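Dextranase (Pseudarthrobacter oxydans, PDB 6NZS) catalyses the endohydrolysis of alpha-1,6-glucosidic linkages in dextran, as a glycosyl hydrolase of family 49. Local coordinates at residues T3-D6 against H11-W14. Numbering follows the deposited sequence.
Sequences TTAD and HTWW
Ala5 and Thr12 are joined by two hydrogen bonds, and both of Ala5's backbone polar groups take part. Ala5 N donates to Thr12 OG1 at 2.9 Å, and the bond is nearly straight at 168°. Ala5 O accepts from Thr12 N, with the donor somewhat tilted from the carbonyl plane. The hydroxyl can meet Ala5 because Thr12 OG1 stands between its own backbone N and carbonyl carbon (chi1 71°). The same OG1 is hydrogen-bonded to Asp52 O, so one side chain links the N-terminal segment to strand 51-58. A valine in place of Thr12 would probably leave Ala5 N without this acceptor and break the tie to Asp52. A water bridges the segments: it lies 2.6 Å from Thr4 OG1 and donates a longer bond to Thr12 O at 3.3 Å.

Ala5 O has further neighbours on His11. His11 CA lies 3.3 Å from Ala5 O in a CA-H...O contact. His11 CD2 meets Ala5 O at the ring edge, near its plane, at 3.1 Å. With CG anti to the backbone N, the His11 ring runs beside the Asp6 side chain, and the carboxylate and ring planes are 35° apart. ND1 is hydrogen-bonded to Glu91. Trp13 CE3 lies over one face of the imidazole, offset toward its rim. On the other flank of the bonded pair, Thr4 CG2 packs on the backbone of Trp13, 3.7 Å from its C, and meets Trp14 CB.

Asp6 and His11 form a single backbone bridge, which brings 11-14 back beside 3-6 within the N-terminal Ig-like domain. Tyr51 touches Ala5 and Thr12 from strand 51-58, while Phe90 of strand 84-92 also packs on Thr12.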
loop_
_atom_site.group_PDB
_atom_site.type_symbol
_atom_site.label_atom_id
_atom_site.label_comp_id
_atom_site.label_asym_id
_atom_site.label_seq_id
_atom_site.Cartn_x
_atom_site.Cartn_y
_atom_site.Cartn_z
ATOM N N THR A 3 -11.709 -20.118 20.554
ATOM C CA THR A 3 -11.854 -21.304 19.720
ATOM C C THR A 3 -11.530 -20.917 18.286
ATOM O O THR A 3 -12.232 -20.089 17.697
ATOM C CB THR A 3 -13.280 -21.858 19.790
ATOM O OG1 THR A 3 -13.672 -22.008 21.161
ATOM C CG2 THR A 3 -13.360 -23.211 19.091
ATOM N N THR A 4 -10.494 -21.523 17.721
ATOM C CA THR A 4 -10.105 -21.250 16.344
ATOM C C THR A 4 -10.554 -22.377 15.419
ATOM O O THR A 4 -10.848 -23.496 15.851
ATOM C CB THR A 4 -8.589 -21.072 16.233
ATOM O OG1 THR A 4 -7.930 -22.255 16.705
ATOM C CG2 THR A 4 -8.122 -19.866 17.049
ATOM N N ALA A 5 -10.610 -22.064 14.127
ATOM C CA ALA A 5 -11.043 -23.010 13.106
ATOM C C ALA A 5 -9.857 -23.577 12.346
ATOM O O ALA A 5 -8.928 -22.851 11.982
ATOM C CB ALA A 5 -11.977 -22.330 12.103
ATOM N N ASP A 6 -9.911 -24.881 12.072
ATOM C CA ASP A 6 -8.959 -25.465 11.133
ATOM C C ASP A 6 -9.664 -26.614 10.412
ATOM O O ASP A 6 -9.446 -27.795 10.692
ATOM C CB ASP A 6 -7.671 -25.932 11.804
ATOM C CG ASP A 6 -6.617 -26.334 10.800
ATOM O OD1 ASP A 6 -6.852 -26.150 9.587
ATOM O OD2 ASP A 6 -5.550 -26.829 11.220
ATOM N N HIS A 11 -10.080 -21.284 8.152
ATOM C CA HIS A 11 -8.904 -21.382 9.002
ATOM C C HIS A 11 -8.717 -20.049 9.704
ATOM O O HIS A 11 -8.550 -19.015 9.045
ATOM C CB HIS A 11 -7.652 -21.735 8.201
ATOM C CG HIS A 11 -6.439 -21.918 9.055
ATOM N ND1 HIS A 11 -5.170 -21.585 8.632
ATOM C CD2 HIS A 11 -6.306 -22.396 10.315
ATOM C CE1 HIS A 11 -4.307 -21.855 9.597
ATOM N NE2 HIS A 11 -4.969 -22.344 10.628
ATOM N N THR A 12 -8.756 -20.075 11.032
ATOM C CA THR A 12 -8.420 -18.928 11.861
ATOM C C THR A 12 -7.360 -19.351 12.869
ATOM O O THR A 12 -7.062 -20.540 13.032
ATOM C CB THR A 12 -9.638 -18.362 12.599
ATOM O OG1 THR A 12 -10.034 -19.276 13.628
ATOM C CG2 THR A 12 -10.807 -18.132 11.654
ATOM N N TRP A 13 -6.774 -18.366 13.549
ATOM C CA TRP A 13 -5.684 -18.657 14.470
ATOM C C TRP A 13 -5.628 -17.597 15.559
ATOM O O TRP A 13 -6.285 -16.554 15.487
ATOM C CB TRP A 13 -4.335 -18.765 13.751
ATOM C CG TRP A 13 -4.002 -17.568 12.925
ATOM C CD1 TRP A 13 -3.354 -16.435 13.343
ATOM C CD2 TRP A 13 -4.308 -17.370 11.536
ATOM N NE1 TRP A 13 -3.238 -15.551 12.301
ATOM C CE2 TRP A 13 -3.812 -16.093 11.181
ATOM C CE3 TRP A 13 -4.947 -18.149 10.558
ATOM C CZ2 TRP A 13 -3.928 -15.582 9.888
ATOM C CZ3 TRP A 13 -5.080 -17.632 9.275
ATOM C CH2 TRP A 13 -4.568 -16.355 8.952
ATOM N N TRP A 14 -4.809 -17.878 16.571
ATOM C CA TRP A 14 -4.636 -16.993 17.708
ATOM C C TRP A 14 -3.150 -16.893 18.013
ATOM O O TRP A 14 -2.331 -17.591 17.418
ATOM C CB TRP A 14 -5.399 -17.535 18.925
ATOM C CG TRP A 14 -5.658 -16.513 19.969
ATOM C CD1 TRP A 14 -5.060 -16.420 21.194
ATOM C CD2 TRP A 14 -6.596 -15.435 19.895
ATOM N NE1 TRP A 14 -5.561 -15.343 21.882
ATOM C CE2 TRP A 14 -6.506 -14.719 21.108
ATOM C CE3 TRP A 14 -7.505 -15.002 18.918
ATOM C CZ2 TRP A 14 -7.286 -13.594 21.373
ATOM C CZ3 TRP A 14 -8.284 -13.886 19.188
ATOM C CH2 TRP A 14 -8.164 -13.194 20.404
HETATM O O HOH W 1 -7.071 -23.442 14.515
#